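Local coordinates for protein nucleoside kinase (Methanococcus jannaschii, PDB 2C4E) that phosphorylates a broad range of nucleosides to nucleoside monophosphates, working best on inosine, guanosine and cytidine with ATP as the preferred phosphate donor, at residues G51-L55 and G56-E60; L174-I177 and E178-F182; L197-I201 and D202-E206. All coordinates share one frame; numbering follows the deposited sequence.

Interaction 1: G51-L55 and G56-E60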
ATOM      1  N   GLY A  51     -22.263   6.296  10.219  1.00 21.61           N
ATOM      2  CA  GLY A  51     -23.552   5.622  10.081  1.00 21.75           C
ATOM      3  C   GLY A  51     -24.576   6.098  11.095  1.00 21.67           C
ATOM      4  O   GLY A  51     -25.756   6.279  10.778  1.00 21.71           O
ATOM      5  N   ILE A  52     -24.127   6.303  12.326  1.00 21.28           N
ATOM      6  CA  ILE A  52     -24.998   6.788  13.401  1.00 21.03           C
ATOM      7  C   ILE A  52     -25.513   8.172  13.041  1.00 20.89           C
ATOM      8  O   ILE A  52     -26.711   8.445  13.129  1.00 21.32           O
ATOM      9  CB  ILE A  52     -24.244   6.797  14.743  1.00 20.28           C
ATOM     10  CG1 ILE A  52     -24.058   5.353  15.237  1.00 20.95           C
ATOM     11  CG2 ILE A  52     -24.990   7.632  15.770  1.00 21.85           C
ATOM     12  CD1 ILE A  52     -22.979   5.215  16.291  1.00 20.93           C
ATOM     13  N   LYS A  53     -24.611   9.033  12.584  1.00 21.35           N
ATOM     14  CA  LYS A  53     -24.967  10.414  12.259  1.00 21.33           C
ATOM     15  C   LYS A  53     -25.938  10.462  11.092  1.00 21.56           C
ATOM     16  O   LYS A  53     -26.867  11.249  11.101  1.00 20.69           O
ATOM     17  CB  LYS A  53     -23.725  11.244  11.956  1.00 21.93           C
ATOM     18  CG  LYS A  53     -24.005  12.739  11.784  1.00 21.54           C
ATOM     19  CD  LYS A  53     -24.469  13.405  13.098  1.00 24.01           C
ATOM     20  CE  LYS A  53     -24.658  14.894  12.921  1.00 23.59           C
ATOM     21  NZ  LYS A  53     -24.781  15.634  14.216  1.00 26.73           N
ATOM     22  N   LYS A  54     -25.713   9.607  10.100  1.00 21.62           N
ATOM     23  CA  LYS A  54     -26.585   9.524   8.932  1.00 22.77           C
ATOM     24  C   LYS A  54     -28.002   9.116   9.325  1.00 22.64           C
ATOM     25  O   LYS A  54     -28.957   9.544   8.685  1.00 22.72           O
ATOM     26  CB  LYS A  54     -26.013   8.541   7.904  1.00 23.16           C
ATOM     27  CG  LYS A  54     -24.996   9.173   6.946  1.00 26.65           C
ATOM     28  CD  LYS A  54     -25.698  10.146   5.966  1.00 28.55           C
ATOM     29  CE  LYS A  54     -25.638   9.713   4.488  1.00 31.59           C
ATOM     30  NZ  LYS A  54     -26.995   9.671   3.869  0.20 30.18           N
ATOM     31  N   LEU A  55     -28.117   8.292  10.370  1.00 22.95           N
ATOM     32  CA  LEU A  55     -29.415   7.881  10.932  1.00 23.00           C
ATOM     33  C   LEU A  55     -30.058   8.921  11.863  1.00 23.16           C
ATOM     34  O   LEU A  55     -31.093   8.657  12.465  1.00 23.91           O
ATOM     35  CB  LEU A  55     -29.279   6.543  11.664  1.00 23.05           C
ATOM     36  CG  LEU A  55     -28.922   5.374  10.745  1.00 22.43           C
ATOM     37  CD1 LEU A  55     -28.522   4.161  11.558  1.00 22.04           C
ATOM     38  CD2 LEU A  55     -30.055   5.065   9.790  1.00 22.31           C
ATOM     39  N   GLY A  56     -29.444  10.088  11.993  1.00 23.51           N
ATOM     40  CA  GLY A  56     -30.027  11.187  12.742  1.00 23.79           C
ATOM     41  C   GLY A  56     -29.719  11.185  14.222  1.00 23.86           C
ATOM     42  O   GLY A  56     -30.462  11.767  15.007  1.00 25.15           O
ATOM     43  N   VAL A  57     -28.628  10.531  14.609  1.00 23.83           N
ATOM     44  CA  VAL A  57     -28.204  10.483  16.005  1.00 23.79           C
ATOM     45  C   VAL A  57     -26.845  11.135  16.078  1.00 23.64           C
ATOM     46  O   VAL A  57     -25.991  10.897  15.227  1.00 23.68           O
ATOM     47  CB  VAL A  57     -28.174   9.043  16.546  1.00 23.79           C
ATOM     48  CG1 VAL A  57     -27.531   8.999  17.944  1.00 23.28           C
ATOM     49  CG2 VAL A  57     -29.585   8.472  16.552  1.00 24.78           C
ATOM     50  N   ASN A  58     -26.658  12.003  17.062  1.00 23.59           N
ATOM     51  CA  ASN A  58     -25.428  12.762  17.152  1.00 24.39           C
ATOM     52  C   ASN A  58     -24.336  11.832  17.608  1.00 23.98           C
ATOM     53  O   ASN A  58     -24.537  11.068  18.534  1.00 25.72           O
ATOM     54  CB  ASN A  58     -25.584  13.938  18.115  1.00 24.77           C
ATOM     55  CG  ASN A  58     -26.518  15.001  17.576  1.00 27.48           C
ATOM     56  OD1 ASN A  58     -26.439  15.375  16.409  1.00 32.56           O
ATOM     57  ND2 ASN A  58     -27.422  15.476  18.416  1.00 31.10           N
ATOM     58  N   SER A  59     -23.215  11.825  16.905  1.00 23.69           N
ATOM     59  CA  SER A  59     -22.096  10.993  17.296  1.00 23.35           C
ATOM     60  C   SER A  59     -20.856  11.836  17.495  1.00 22.69           C
ATOM     61  O   SER A  59     -20.741  12.960  17.006  1.00 22.61           O
ATOM     62  CB  SER A  59     -21.833   9.883  16.273  1.00 23.20           C
ATOM     63  OG  SER A  59     -21.507  10.406  15.004  1.00 23.37           O
ATOM     64  N   GLU A  60     -19.937  11.281  18.257  1.00 22.22           N
ATOM     65  CA  GLU A  60     -18.638  11.880  18.455  1.00 22.59           C
ATOM     66  C   GLU A  60     -17.613  10.779  18.280  1.00 22.37           C
ATOM     67  O   GLU A  60     -17.898   9.616  18.523  1.00 22.65           O
ATOM     68  CB  GLU A  60     -18.528  12.547  19.832  1.00 23.22           C
ATOM     69  CG  GLU A  60     -18.634  11.644  21.053  1.00 24.78           C
ATOM     70  CD  GLU A  60     -18.428  12.408  22.366  1.00 27.82           C
ATOM     71  OE1 GLU A  60     -18.535  13.648  22.362  1.00 28.36           O
ATOM     72  OE2 GLU A  60     -18.159  11.770  23.415  1.00 27.21           O
TER
HETATM   73  O   HOH W   1     -22.941  14.800  16.142  1.00 27.52           O
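The carboxamide of Asn-58 takes Lys-53 NZ in the plane of its carbonyl, 2.8 Å from OD1. The backbone carbonyls at this helix end are approached differently. Val-57 N sits 3.2 Å from Ile-52 O and only 33° from that carbonyl's plane, whereas Gly-56 N comes to Lys-53 O, at 3.0 Å, from above the plane, 65° out of it. The lysine reaches the asparagine because its chain leaves with CG anti to the backbone N and then bends at chi2 (67°), which carries the amine along the turn. NZ also donates to a water that in turn donates to Ser-59 O at 3.0 Å, and to the carbonyl of Asp-82, so three acceptors hold the charged tip in place. The two backbone bonds, with positive phi at Gly-56, make a Schellman motif closing helix 44-54 before strand 58-62. Glycine is called for here, since a CB at these backbone angles would jam against Leu-55 O. The apolar contact that often accompanies this motif is present too: the CG2 branch of Ile-52 crosses Val-57 at a slant, 3.6 Å from its CB, and comes within 3.9 Å of Ser-59 CB. A CA-H...O contact backs the turn: Lys-53 CA lies 3.2 Å from Val-57 O. Ser-59 OG turns back to the helix and bonds to Ala-49 O. Ile-52 and Val-57 both pack on Ile-8 of strand 7-11 and on Ser-255 of helix 245-258.

Interaction 2: L174-I177 and E178-F182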
ATOM      1  N   LEU A 174     -12.254 -11.429  29.489  1.00 23.73           N
ATOM      2  CA  LEU A 174     -13.223 -11.552  30.558  1.00 23.78           C
ATOM      3  C   LEU A 174     -13.396 -10.176  31.186  1.00 22.95           C
ATOM      4  O   LEU A 174     -14.510  -9.734  31.407  1.00 23.10           O
ATOM      5  CB  LEU A 174     -12.756 -12.568  31.600  1.00 24.05           C
ATOM      6  CG  LEU A 174     -13.692 -12.840  32.770  1.00 26.07           C
ATOM      7  CD1 LEU A 174     -15.039 -13.363  32.285  1.00 27.55           C
ATOM      8  CD2 LEU A 174     -13.029 -13.849  33.730  1.00 28.27           C
ATOM      9  N   GLU A 175     -12.293  -9.472  31.394  1.00 22.66           N
ATOM     10  CA  GLU A 175     -12.358  -8.142  32.030  1.00 22.41           C
ATOM     11  C   GLU A 175     -13.147  -7.117  31.219  1.00 22.63           C
ATOM     12  O   GLU A 175     -13.971  -6.411  31.773  1.00 21.68           O
ATOM     13  CB  GLU A 175     -10.955  -7.615  32.334  1.00 22.95           C
ATOM     14  CG  GLU A 175     -10.946  -6.343  33.165  1.00 24.04           C
ATOM     15  CD  GLU A 175     -11.377  -6.534  34.615  1.00 27.14           C
ATOM     16  OE1 GLU A 175     -11.676  -7.679  35.041  1.00 27.42           O
ATOM     17  OE2 GLU A 175     -11.401  -5.519  35.339  1.00 25.43           O
ATOM     18  N   ILE A 176     -12.922  -7.022  29.912  1.00 22.36           N
ATOM     19  CA  ILE A 176     -13.661  -6.039  29.136  1.00 22.46           C
ATOM     20  C   ILE A 176     -15.143  -6.423  29.018  1.00 21.88           C
ATOM     21  O   ILE A 176     -16.012  -5.558  29.057  1.00 20.27           O
ATOM     22  CB  ILE A 176     -12.988  -5.788  27.764  1.00 22.28           C
ATOM     23  CG1 ILE A 176     -13.528  -4.508  27.134  1.00 24.94           C
ATOM     24  CG2 ILE A 176     -13.168  -6.985  26.809  1.00 22.54           C
ATOM     25  CD1 ILE A 176     -12.609  -3.921  26.098  1.00 26.71           C
ATOM     26  N   ILE A 177     -15.430  -7.714  28.901  1.00 21.49           N
ATOM     27  CA  ILE A 177     -16.806  -8.191  28.834  1.00 21.34           C
ATOM     28  C   ILE A 177     -17.552  -7.896  30.137  1.00 21.22           C
ATOM     29  O   ILE A 177     -18.745  -7.629  30.114  1.00 20.09           O
ATOM     30  CB  ILE A 177     -16.863  -9.702  28.474  1.00 21.33           C
ATOM     31  CG1 ILE A 177     -16.508  -9.875  27.013  1.00 22.23           C
ATOM     32  CG2 ILE A 177     -18.236 -10.304  28.790  1.00 22.44           C
ATOM     33  CD1 ILE A 177     -16.441 -11.356  26.571  1.00 21.32           C
ATOM     34  N   GLU A 178     -16.831  -7.900  31.261  1.00 21.55           N
ATOM     35  CA  GLU A 178     -17.449  -7.657  32.545  1.00 21.79           C
ATOM     36  C   GLU A 178     -17.806  -6.167  32.648  1.00 20.58           C
ATOM     37  O   GLU A 178     -18.590  -5.782  33.502  1.00 21.55           O
ATOM     38  CB  GLU A 178     -16.584  -8.192  33.704  1.00 22.89           C
ATOM     39  CG  GLU A 178     -16.639  -9.727  33.687  1.00 25.51           C
ATOM     40  CD  GLU A 178     -16.045 -10.428  34.879  1.00 31.41           C
ATOM     41  OE1 GLU A 178     -15.025  -9.942  35.412  1.00 34.06           O
ATOM     42  OE2 GLU A 178     -16.595 -11.498  35.243  1.00 32.09           O
ATOM     43  N   HIS A 179     -17.246  -5.364  31.746  1.00 19.31           N
ATOM     44  CA  HIS A 179     -17.553  -3.922  31.654  1.00 18.60           C
ATOM     45  C   HIS A 179     -18.266  -3.567  30.359  1.00 19.27           C
ATOM     46  O   HIS A 179     -18.136  -2.450  29.847  1.00 19.27           O
ATOM     47  CB  HIS A 179     -16.269  -3.135  31.776  1.00 18.71           C
ATOM     48  CG  HIS A 179     -15.564  -3.359  33.071  1.00 18.74           C
ATOM     49  ND1 HIS A 179     -15.667  -2.498  34.142  1.00 19.85           N
ATOM     50  CD2 HIS A 179     -14.766  -4.374  33.477  1.00 17.41           C
ATOM     51  CE1 HIS A 179     -14.954  -2.977  35.149  1.00 16.22           C
ATOM     52  NE2 HIS A 179     -14.390  -4.108  34.767  1.00 21.44           N
ATOM     53  N   THR A 180     -19.031  -4.526  29.832  1.00 19.09           N
ATOM     54  CA  THR A 180     -19.771  -4.332  28.591  1.00 19.54           C
ATOM     55  C   THR A 180     -21.263  -4.527  28.827  1.00 19.30           C
ATOM     56  O   THR A 180     -21.653  -5.461  29.504  1.00 20.30           O
ATOM     57  CB  THR A 180     -19.307  -5.339  27.525  1.00 20.00           C
ATOM     58  OG1 THR A 180     -17.957  -5.061  27.149  1.00 20.54           O
ATOM     59  CG2 THR A 180     -20.068  -5.122  26.233  1.00 20.37           C
ATOM     60  N   ASN A 181     -22.075  -3.629  28.282  1.00 19.19           N
ATOM     61  CA  ASN A 181     -23.534  -3.788  28.260  1.00 18.85           C
ATOM     62  C   ASN A 181     -24.022  -4.494  26.992  1.00 20.27           C
ATOM     63  O   ASN A 181     -24.781  -5.444  27.096  1.00 19.90           O
ATOM     64  CB  ASN A 181     -24.248  -2.446  28.432  1.00 19.69           C
ATOM     65  CG  ASN A 181     -23.969  -1.829  29.774  1.00 18.86           C
ATOM     66  OD1 ASN A 181     -24.594  -2.187  30.823  1.00 23.28           O
ATOM     67  ND2 ASN A 181     -23.006  -0.941  29.795  1.00 15.07           N
ATOM     68  N   PHE A 182     -23.589  -4.042  25.816  1.00 20.01           N
ATOM     69  CA  PHE A 182     -23.939  -4.679  24.546  1.00 21.16           C
ATOM     70  C   PHE A 182     -22.673  -5.250  23.960  1.00 20.95           C
ATOM     71  O   PHE A 182     -21.737  -4.504  23.674  1.00 20.17           O
ATOM     72  CB  PHE A 182     -24.480  -3.701  23.497  1.00 21.11           C
ATOM     73  CG  PHE A 182     -25.601  -2.808  23.961  1.00 25.57           C
ATOM     74  CD1 PHE A 182     -25.320  -1.536  24.444  1.00 29.69           C
ATOM     75  CD2 PHE A 182     -26.916  -3.201  23.863  1.00 30.56           C
ATOM     76  CE1 PHE A 182     -26.343  -0.690  24.845  1.00 31.91           C
ATOM     77  CE2 PHE A 182     -27.961  -2.342  24.255  1.00 32.14           C
ATOM     78  CZ  PHE A 182     -27.665  -1.102  24.746  1.00 32.59           C
TER
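Helix 170-178 runs out here, and its final carbonyls take shorter-range partners as the chain turns off. Glu-178 N still makes a helical bond to Leu-174 O (3.0 Å), but His-179 N reaches Ile-176 O at 3.0 Å and Thr-180 N reaches Ile-177 O at 3.1 Å. Ile-176 O is gripped a second time: the hydroxyl of Thr-180 donates to it, OG1 to Ile-176 O 2.8 Å. The two donors come to this oxygen from opposite faces of its carbonyl plane. With OG1 beside its own backbone N (chi1 -67°), the threonine folds this hydroxyl back onto the helix end. One turn back, Glu-175 OE2 takes a weak 3.4 Å bond from His-179 NE2 and a salt bridge from Lys-149. Glu-178 stretches back across Leu-174, its OE2 3.8 Å from Leu-174 CD1, and forms a salt bridge with Arg-207. Were this glutamate an alanine, Arg-207 would probably lose its carboxylate mate and Leu-174 the chain that lies across it. Ile-176 packs on Leu-145 and Ala-148 of helix 141-151 and, with Thr-180, on Phe-159 of strand 156-159, while the chain runs on into strand 182-186.

Interaction 3: L197-I201 and D202-E206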
ATOM      1  N   LEU A 197     -13.003 -18.699  26.641  1.00 23.66           N
ATOM      2  CA  LEU A 197     -13.555 -18.393  27.965  1.00 23.60           C
ATOM      3  C   LEU A 197     -14.212 -19.599  28.668  1.00 24.20           C
ATOM      4  O   LEU A 197     -14.525 -19.521  29.859  1.00 24.08           O
ATOM      5  CB  LEU A 197     -14.589 -17.266  27.843  1.00 24.22           C
ATOM      6  CG  LEU A 197     -14.099 -15.915  27.322  1.00 24.13           C
ATOM      7  CD1 LEU A 197     -15.253 -15.054  26.818  1.00 25.22           C
ATOM      8  CD2 LEU A 197     -13.343 -15.165  28.400  1.00 26.08           C
ATOM      9  N   ASN A 198     -14.393 -20.706  27.944  1.00 24.10           N
ATOM     10  CA  ASN A 198     -15.302 -21.800  28.328  1.00 24.51           C
ATOM     11  C   ASN A 198     -16.670 -21.237  28.721  1.00 24.06           C
ATOM     12  O   ASN A 198     -17.253 -21.617  29.734  1.00 24.32           O
ATOM     13  CB  ASN A 198     -14.719 -22.719  29.423  1.00 25.26           C
ATOM     14  CG  ASN A 198     -15.563 -23.983  29.652  1.00 26.89           C
ATOM     15  OD1 ASN A 198     -16.142 -24.555  28.719  1.00 28.36           O
ATOM     16  ND2 ASN A 198     -15.632 -24.425  30.904  1.00 30.61           N
ATOM     17  N   PHE A 199     -17.172 -20.334  27.888  1.00 22.81           N
ATOM     18  CA  PHE A 199     -18.483 -19.720  28.097  1.00 22.65           C
ATOM     19  C   PHE A 199     -19.543 -20.332  27.209  1.00 22.61           C
ATOM     20  O   PHE A 199     -19.316 -20.571  26.024  1.00 22.21           O
ATOM     21  CB  PHE A 199     -18.417 -18.228  27.772  1.00 22.67           C
ATOM     22  CG  PHE A 199     -18.068 -17.345  28.942  1.00 22.69           C
ATOM     23  CD1 PHE A 199     -18.391 -15.995  28.902  1.00 24.88           C
ATOM     24  CD2 PHE A 199     -17.394 -17.831  30.055  1.00 23.80           C
ATOM     25  CE1 PHE A 199     -18.062 -15.156  29.944  1.00 24.57           C
ATOM     26  CE2 PHE A 199     -17.077 -16.970  31.114  1.00 24.65           C
ATOM     27  CZ  PHE A 199     -17.423 -15.647  31.049  1.00 25.34           C
ATOM     28  N   GLU A 200     -20.711 -20.564  27.795  1.00 22.62           N
ATOM     29  CA  GLU A 200     -21.946 -20.745  27.058  1.00 23.08           C
ATOM     30  C   GLU A 200     -22.681 -19.398  27.109  1.00 22.98           C
ATOM     31  O   GLU A 200     -22.236 -18.452  27.776  1.00 23.08           O
ATOM     32  CB  GLU A 200     -22.796 -21.852  27.691  1.00 23.19           C
ATOM     33  CG  GLU A 200     -22.179 -23.243  27.615  1.00 25.52           C
ATOM     34  CD  GLU A 200     -22.859 -24.236  28.548  1.00 29.10           C
ATOM     35  OE1 GLU A 200     -22.724 -24.080  29.784  1.00 33.54           O
ATOM     36  OE2 GLU A 200     -23.534 -25.170  28.058  1.00 29.15           O
ATOM     37  N   ILE A 201     -23.791 -19.312  26.386  1.00 23.16           N
ATOM     38  CA  ILE A 201     -24.554 -18.077  26.286  1.00 23.78           C
ATOM     39  C   ILE A 201     -24.901 -17.522  27.666  1.00 23.54           C
ATOM     40  O   ILE A 201     -24.772 -16.323  27.903  1.00 23.49           O
ATOM     41  CB  ILE A 201     -25.811 -18.305  25.406  1.00 24.25           C
ATOM     42  CG1 ILE A 201     -25.382 -18.323  23.929  1.00 25.26           C
ATOM     43  CG2 ILE A 201     -26.861 -17.200  25.629  1.00 25.11           C
ATOM     44  CD1 ILE A 201     -26.269 -19.124  23.023  1.00 26.72           C
ATOM     45  N   ASP A 202     -25.308 -18.392  28.582  1.00 23.94           N
ATOM     46  CA  ASP A 202     -25.753 -17.948  29.902  1.00 24.07           C
ATOM     47  C   ASP A 202     -24.611 -17.312  30.696  1.00 23.69           C
ATOM     48  O   ASP A 202     -24.851 -16.409  31.510  1.00 22.15           O
ATOM     49  CB  ASP A 202     -26.383 -19.105  30.690  1.00 24.68           C
ATOM     50  CG  ASP A 202     -27.800 -19.424  30.236  1.00 26.64           C
ATOM     51  OD1 ASP A 202     -28.421 -20.322  30.830  1.00 30.37           O
ATOM     52  OD2 ASP A 202     -28.382 -18.842  29.299  1.00 32.01           O
ATOM     53  N   ASP A 203     -23.382 -17.781  30.469  1.00 22.87           N
ATOM     54  CA  ASP A 203     -22.208 -17.140  31.072  1.00 22.88           C
ATOM     55  C   ASP A 203     -21.992 -15.708  30.595  1.00 22.08           C
ATOM     56  O   ASP A 203     -21.629 -14.855  31.390  1.00 21.83           O
ATOM     57  CB  ASP A 203     -20.942 -17.951  30.833  1.00 23.04           C
ATOM     58  CG  ASP A 203     -21.045 -19.349  31.393  1.00 23.95           C
ATOM     59  OD1 ASP A 203     -21.054 -19.500  32.635  1.00 24.16           O
ATOM     60  OD2 ASP A 203     -21.143 -20.362  30.671  1.00 22.65           O
ATOM     61  N   TYR A 204     -22.167 -15.448  29.300  1.00 21.42           N
ATOM     62  CA  TYR A 204     -22.136 -14.069  28.820  1.00 21.81           C
ATOM     63  C   TYR A 204     -23.207 -13.252  29.490  1.00 22.36           C
ATOM     64  O   TYR A 204     -22.969 -12.098  29.867  1.00 21.85           O
ATOM     65  CB  TYR A 204     -22.359 -13.988  27.322  1.00 21.25           C
ATOM     66  CG  TYR A 204     -21.215 -14.507  26.516  1.00 21.66           C
ATOM     67  CD1 TYR A 204     -21.232 -15.804  26.014  1.00 21.40           C
ATOM     68  CD2 TYR A 204     -20.120 -13.707  26.227  1.00 21.54           C
ATOM     69  CE1 TYR A 204     -20.185 -16.294  25.260  1.00 22.59           C
ATOM     70  CE2 TYR A 204     -19.072 -14.178  25.468  1.00 21.31           C
ATOM     71  CZ  TYR A 204     -19.105 -15.481  24.985  1.00 21.10           C
ATOM     72  OH  TYR A 204     -18.069 -15.961  24.213  1.00 20.96           O
ATOM     73  N   LEU A 205     -24.393 -13.826  29.623  1.00 22.32           N
ATOM     74  CA  LEU A 205     -25.537 -13.050  30.103  1.00 23.41           C
ATOM     75  C   LEU A 205     -25.488 -12.766  31.604  1.00 23.68           C
ATOM     76  O   LEU A 205     -26.259 -11.950  32.094  1.00 23.98           O
ATOM     77  CB  LEU A 205     -26.848 -13.744  29.735  1.00 24.00           C
ATOM     78  CG  LEU A 205     -27.132 -13.807  28.231  1.00 25.63           C
ATOM     79  CD1 LEU A 205     -28.320 -14.720  27.971  0.20 24.78           C
ATOM     80  CD2 LEU A 205     -27.381 -12.435  27.675  1.00 26.62           C
ATOM     81  N   GLU A 206     -24.602 -13.442  32.335  1.00 24.24           N
ATOM     82  CA  GLU A 206     -24.331 -13.058  33.722  1.00 24.99           C
ATOM     83  C   GLU A 206     -23.522 -11.756  33.766  1.00 24.68           C
ATOM     84  O   GLU A 206     -23.467 -11.098  34.789  1.00 25.81           O
ATOM     85  CB  GLU A 206     -23.588 -14.164  34.475  1.00 25.24           C
ATOM     86  CG  GLU A 206     -24.479 -15.345  34.830  1.00 28.43           C
ATOM     87  CD  GLU A 206     -23.724 -16.491  35.487  1.00 31.66           C
ATOM     88  OE1 GLU A 206     -22.613 -16.261  36.015  1.00 35.92           O
ATOM     89  OE2 GLU A 206     -24.236 -17.629  35.484  1.00 36.40           O
TER
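The N-terminus of helix 201-205 is capped between Glu-200, at the N-cap, and Asp-203, at N3 within the first turn. Asp-203 OD2 accepts the backbone N-H of Glu-200 at 2.9 Å, nearly straight at 165°, through its anti lone pair. The carboxylate can turn back to this N-H because CG stands beside its own backbone N (chi1 -59°). The reciprocal side-chain bond of a full box is replaced by a weak, bent backbone bond from Asp-203 N to Glu-200 O, 3.0 Å. Phe-199 is gripped on both faces: Asp-203 CB makes a CH-pi contact over one, 3.6 Å from the ring centroid, and Leu-197 CB lies over the other. An edge of the same ring points into the face of Tyr-204, a T-shaped pair with planes at 89° and centroids 5.1 Å apart. CB of Phe-199 adds a 3.6 Å touch on Tyr-204 CE1. The tyrosine hydroxyl is held by Ser-194 of the preceding helix. Further along, the side chains of Ile-201 and Leu-205 lie side by side, CG2 to CD1 3.7 Å. The N-H of the N-cap taken by the aspartate at N3 is one half of a capping box, and the Phe-199 to Tyr-204 contact spanning the cap is a hydrophobic staple.

Overall arrangement
Interactions 2 and 3 are neighbours, their centres about 12 Å apart: Leu-174 CD1 meets Phe-199 CZ at 3.5 Å, and Ile-177 packs against Leu-197 and Tyr-204. Arg-207 also ties them, pairing with Glu-178 and bonding to Asp-203 O. A bound magnesium ion lies about 5 Å from the Glu-178 side chain and about 10 Å from that of Phe-199. Interaction 1 stands apart, centres about 24 Å from interaction 2 and 31 Å from interaction 3, at the outermost strand, within the chain, of the large sheet of this ribokinase fold. Its Ile-52 side chain is about 7 Å from that of Arg-250, the inferred transition-state stabilizer, while Ile-201 of interaction 3 is about 9 Å from ATP-binding Lys-215, side chain to side chain.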